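Local coordinates for dally-like protein (Drosophila melanogaster, PDB 3ODN) that probably serves as a cell-surface heparan sulfate proteoglycan of the glypican family, its helical core domain containing a region important for Hedgehog signalling, at residues M273-V276 with A277-L281; E398-L401 with D402-V405. The protein carries 2 engineered substitutions. All coordinates share one frame; numbering follows the deposited sequence.

Interaction 1 (M273-V276 with A277-L281); sequences MDKV and AERLL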
loop_
_atom_site.group_PDB
_atom_site.type_symbol
_atom_site.label_atom_id
_atom_site.label_comp_id
_atom_site.label_asym_id
_atom_site.label_seq_id
_atom_site.Cartn_x
_atom_site.Cartn_y
_atom_site.Cartn_z
ATOM N N MET A 273 2.978 5.838 0.284
ATOM C CA MET A 273 1.948 5.124 1.069
ATOM C C MET A 273 1.046 6.132 1.770
ATOM O O MET A 273 -0.165 5.895 1.870
ATOM C CB MET A 273 2.570 4.185 2.142
ATOM C CG MET A 273 2.937 2.831 1.625
ATOM S SD MET A 273 1.559 1.754 1.165
ATOM C CE MET A 273 1.037 1.219 2.768
ATOM N N ASP A 274 1.631 7.252 2.260
ATOM C CA ASP A 274 0.848 8.307 2.913
ATOM C C ASP A 274 -0.082 9.070 1.959
ATOM O O ASP A 274 -1.141 9.527 2.382
ATOM C CB ASP A 274 1.734 9.283 3.667
ATOM C CG ASP A 274 0.953 9.937 4.780
ATOM O OD1 ASP A 274 0.674 9.250 5.791
ATOM O OD2 ASP A 274 0.548 11.113 4.613
ATOM N N LYS A 275 0.323 9.242 0.696
ATOM C CA LYS A 275 -0.494 9.945 -0.285
ATOM C C LYS A 275 -1.673 9.071 -0.713
ATOM O O LYS A 275 -2.782 9.570 -0.820
ATOM C CB LYS A 275 0.359 10.474 -1.458
ATOM C CG LYS A 275 -0.423 11.200 -2.574
ATOM C CD LYS A 275 -1.162 12.504 -2.166
ATOM C CE LYS A 275 -0.266 13.554 -1.544
ATOM N NZ LYS A 275 -0.931 14.875 -1.477
ATOM N N VAL A 276 -1.446 7.763 -0.879
ATOM C CA VAL A 276 -2.468 6.768 -1.199
ATOM C C VAL A 276 -3.500 6.650 -0.050
ATOM O O VAL A 276 -4.687 6.674 -0.338
ATOM C CB VAL A 276 -1.829 5.409 -1.644
ATOM C CG1 VAL A 276 -2.864 4.303 -1.808
ATOM C CG2 VAL A 276 -1.045 5.575 -2.936
ATOM N N ALA A 277 -3.068 6.621 1.243
ATOM C CA ALA A 277 -3.977 6.595 2.414
ATOM C C ALA A 277 -4.856 7.855 2.461
ATOM O O ALA A 277 -6.044 7.794 2.806
ATOM C CB ALA A 277 -3.177 6.486 3.698
ATOM N N GLU A 278 -4.254 8.996 2.113
ATOM C CA GLU A 278 -4.902 10.290 2.018
ATOM C C GLU A 278 -6.036 10.228 0.957
ATOM O O GLU A 278 -7.156 10.667 1.224
ATOM C CB GLU A 278 -3.857 11.307 1.629
ATOM C CG GLU A 278 -4.165 12.718 2.077
ATOM C CD GLU A 278 -3.075 13.662 1.623
ATOM O OE1 GLU A 278 -3.119 14.057 0.437
ATOM O OE2 GLU A 278 -2.133 13.926 2.407
ATOM N N ARG A 279 -5.771 9.595 -0.196
ATOM C CA ARG A 279 -6.771 9.415 -1.260
ATOM C C ARG A 279 -7.829 8.422 -0.862
ATOM O O ARG A 279 -9.004 8.655 -1.096
ATOM C CB ARG A 279 -6.106 9.000 -2.559
ATOM C CG ARG A 279 -6.163 10.104 -3.573
ATOM C CD ARG A 279 -4.796 10.273 -4.140
ATOM N NE ARG A 279 -4.717 11.414 -5.052
ATOM C CZ ARG A 279 -4.524 12.671 -4.669
ATOM N NH1 ARG A 279 -4.429 12.975 -3.377
ATOM N NH2 ARG A 279 -4.449 13.637 -5.570
ATOM N N LEU A 280 -7.446 7.366 -0.169
ATOM C CA LEU A 280 -8.388 6.386 0.378
ATOM C C LEU A 280 -9.309 6.951 1.459
ATOM O O LEU A 280 -10.444 6.497 1.607
ATOM C CB LEU A 280 -7.639 5.160 0.900
ATOM C CG LEU A 280 -7.068 4.264 -0.184
ATOM C CD1 LEU A 280 -6.264 3.161 0.429
ATOM C CD2 LEU A 280 -8.161 3.710 -1.028
ATOM N N LEU A 281 -8.839 7.940 2.209
ATOM C CA LEU A 281 -9.676 8.562 3.233
ATOM C C LEU A 281 -10.443 9.719 2.651
ATOM O O LEU A 281 -11.484 10.084 3.188
ATOM C CB LEU A 281 -8.848 9.011 4.463
ATOM C CG LEU A 281 -8.187 7.899 5.268
ATOM C CD1 LEU A 281 -7.138 8.460 6.235
ATOM C CD2 LEU A 281 -9.216 6.992 5.939
#
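The guanidinium of Arg279 meets the aliphatic part of Lys275 obliquely, NH1 lying 3.5 Å from Lys275 CD, while the carboxylate of Glu278 takes the lysine's ammonium on the syn side of OE1, 18° out of its plane. Both flat groups stand on one face of the last turns of helix 260-281, in the all-helical glypican core, and the motif is an i to i+3 salt bridge with an i+4 neighbour. Lys275 NZ reaches Glu278 OE1 at 3.0 Å because its chain, after leaving with CG anti to the backbone N (chi1 178°), bends at chi2 and chi3 and folds toward the C-terminal end. Glu278, extended beyond CG, rises to meet it. NZ also stays 4.4 Å from Arg279 NH1, so the carboxylate probably eases a repulsion between the two cations. With Lys275 replaced by an alanine, the Glu278 carboxylate is likely to lose this close mate and the Arg279 guanidinium the CD methylene beside NH1. On the acidic side, Asp274 OD2 and Glu278 OE2 are 4.5 Å apart, a proximity of like charges that is probably eased by Arg409 of helix 400-414, which forms a salt bridge with Asp274 and a long, weak ion pair with Glu278. The buried face is apolar: Val276 lies against Leu492 and Tyr496, Leu280 against Thr197 and Tyr200, and the two touch loosely, Val276 CG1 to Leu280 CD1 4.2 Å. Backbone and side chain close together here: Leu280 N donates to Val276 O at 2.8 Å, and Leu280 CG lies 3.4 Å from the same oxygen.

Interaction 2 (E398-L401 with D402-V405); sequences EPIL and DRIV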
loop_
_atom_site.group_PDB
_atom_site.type_symbol
_atom_site.label_atom_id
_atom_site.label_comp_id
_atom_site.label_asym_id
_atom_site.label_seq_id
_atom_site.Cartn_x
_atom_site.Cartn_y
_atom_site.Cartn_z
ATOM N N GLU A 398 -18.144 5.681 11.957
ATOM C CA GLU A 398 -16.887 5.546 11.221
ATOM C C GLU A 398 -16.692 4.122 10.645
ATOM O O GLU A 398 -16.649 3.155 11.421
ATOM C CB GLU A 398 -15.713 5.930 12.102
ATOM N N PRO A 399 -16.596 3.978 9.290
ATOM C CA PRO A 399 -16.443 2.633 8.691
ATOM C C PRO A 399 -15.165 1.929 9.121
ATOM O O PRO A 399 -14.156 2.592 9.373
ATOM C CB PRO A 399 -16.479 2.904 7.181
ATOM C CG PRO A 399 -17.111 4.245 7.041
ATOM C CD PRO A 399 -16.653 5.015 8.238
ATOM N N ILE A 400 -15.216 0.594 9.236
ATOM C CA ILE A 400 -14.088 -0.215 9.697
ATOM C C ILE A 400 -12.843 -0.105 8.794
ATOM O O ILE A 400 -11.716 -0.039 9.312
ATOM C CB ILE A 400 -14.529 -1.636 10.189
ATOM C CG1 ILE A 400 -15.192 -1.529 11.586
ATOM C CG2 ILE A 400 -13.389 -2.648 10.244
ATOM C CD1 ILE A 400 -16.302 -2.610 11.908
ATOM N N LEU A 401 -13.056 0.050 7.459
ATOM C CA LEU A 401 -11.953 0.231 6.506
ATOM C C LEU A 401 -11.313 1.609 6.673
ATOM O O LEU A 401 -10.099 1.699 6.577
ATOM C CB LEU A 401 -12.370 -0.099 5.049
ATOM C CG LEU A 401 -11.248 -0.360 4.010
ATOM C CD1 LEU A 401 -10.477 -1.622 4.303
ATOM C CD2 LEU A 401 -11.831 -0.536 2.634
ATOM N N ASP A 402 -12.086 2.657 7.016
ATOM C CA ASP A 402 -11.515 3.996 7.283
ATOM C C ASP A 402 -10.629 3.985 8.540
ATOM O O ASP A 402 -9.558 4.604 8.545
ATOM C CB ASP A 402 -12.607 5.069 7.423
ATOM C CG ASP A 402 -13.189 5.507 6.091
ATOM O OD1 ASP A 402 -14.124 4.837 5.603
ATOM O OD2 ASP A 402 -12.701 6.511 5.531
ATOM N N ARG A 403 -11.063 3.234 9.583
ATOM C CA ARG A 403 -10.350 3.051 10.861
ATOM C C ARG A 403 -9.005 2.337 10.621
ATOM O O ARG A 403 -7.978 2.800 11.125
ATOM C CB ARG A 403 -11.231 2.246 11.850
ATOM C CG ARG A 403 -10.846 2.346 13.317
ATOM C CD ARG A 403 -10.380 1.007 13.887
ATOM N NE ARG A 403 -11.495 0.111 14.215
ATOM C CZ ARG A 403 -11.793 -1.010 13.557
ATOM N NH1 ARG A 403 -11.052 -1.401 12.523
ATOM N NH2 ARG A 403 -12.827 -1.755 13.935
ATOM N N ILE A 404 -9.019 1.230 9.837
ATOM C CA ILE A 404 -7.811 0.476 9.499
ATOM C C ILE A 404 -6.821 1.292 8.650
ATOM O O ILE A 404 -5.632 1.265 8.951
ATOM C CB ILE A 404 -8.047 -1.015 9.070
ATOM C CG1 ILE A 404 -6.821 -1.907 9.349
ATOM C CG2 ILE A 404 -8.504 -1.163 7.627
ATOM C CD1 ILE A 404 -6.333 -1.958 10.790
ATOM N N VAL A 405 -7.315 2.107 7.691
ATOM C CA VAL A 405 -6.467 2.983 6.877
ATOM C C VAL A 405 -5.761 4.053 7.737
ATOM O O VAL A 405 -4.554 4.233 7.593
ATOM C CB VAL A 405 -7.194 3.560 5.634
ATOM C CG1 VAL A 405 -6.317 4.571 4.888
ATOM C CG2 VAL A 405 -7.613 2.434 4.699
#
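Pro399 lays its ring across the carboxylate end of Asp402, with CG 3.4 Å from OD1. It occupies the N-cap position of helix 400-414, and its carbonyl oxygen accepts the first i to i+4 bond of that helix, from Arg403 N at 3.2 Å. Ile400 comes next, its side chain running alongside that of Arg403 and pointing the same way. The arginine bends at chi2 and chi3 (chi2 -115°), which folds its guanidinium back over the isoleucine: NH2 comes within 3.3 Å of Ile400 CG1, NH1 lies 3.5 Å from CG2, and Ile400 CA sits beneath one face of the planar group. Leu401 then turns inward, with CD1 3.9 Å from Ile404 CG2, and packs on Phe84 and Ile87 of helix 48-106. Its carbonyl oxygen is gripped by Val405 N at 3.0 Å, and Ile404 CG2, in the crowded position between backbone N and carbonyl carbon, also leans on that oxygen. Asp402 and Val405 face helix 260-281, both touching Leu281. The contact combines an acidic first turn with a cation laid over an aliphatic side chain. A carboxylate in the first turn is likely to interact favourably with the positive end of the helix dipole, while Arg403 sets the flat face of its guanidinium over Ile400; both residues are exposed, so the charge can probably stay in solvent even as its plane covers the isoleucine.

Overall arrangement
Interactions 1 and 2 illustrate how one helix can end where another begins: residues 273-281 close helix 260-281, and residues 398-405 lead into and open helix 400-414, their centres about 13 Å apart. Both are part core and part surface, but interaction 1 is nearer the middle of the chain, about 9 Å from its centre against 15 Å. Its polar face depends on paired charges, whereas interaction 2 combines a proline at the N-cap position with an arginine lying on an aliphatic side chain. They meet directly, Leu281 CG packing on Val405 CG1 at 3.8 Å and Leu281 CD2 approaching Asp402 OD2 at 3.5 Å, thus joining two helices that lie far apart in sequence.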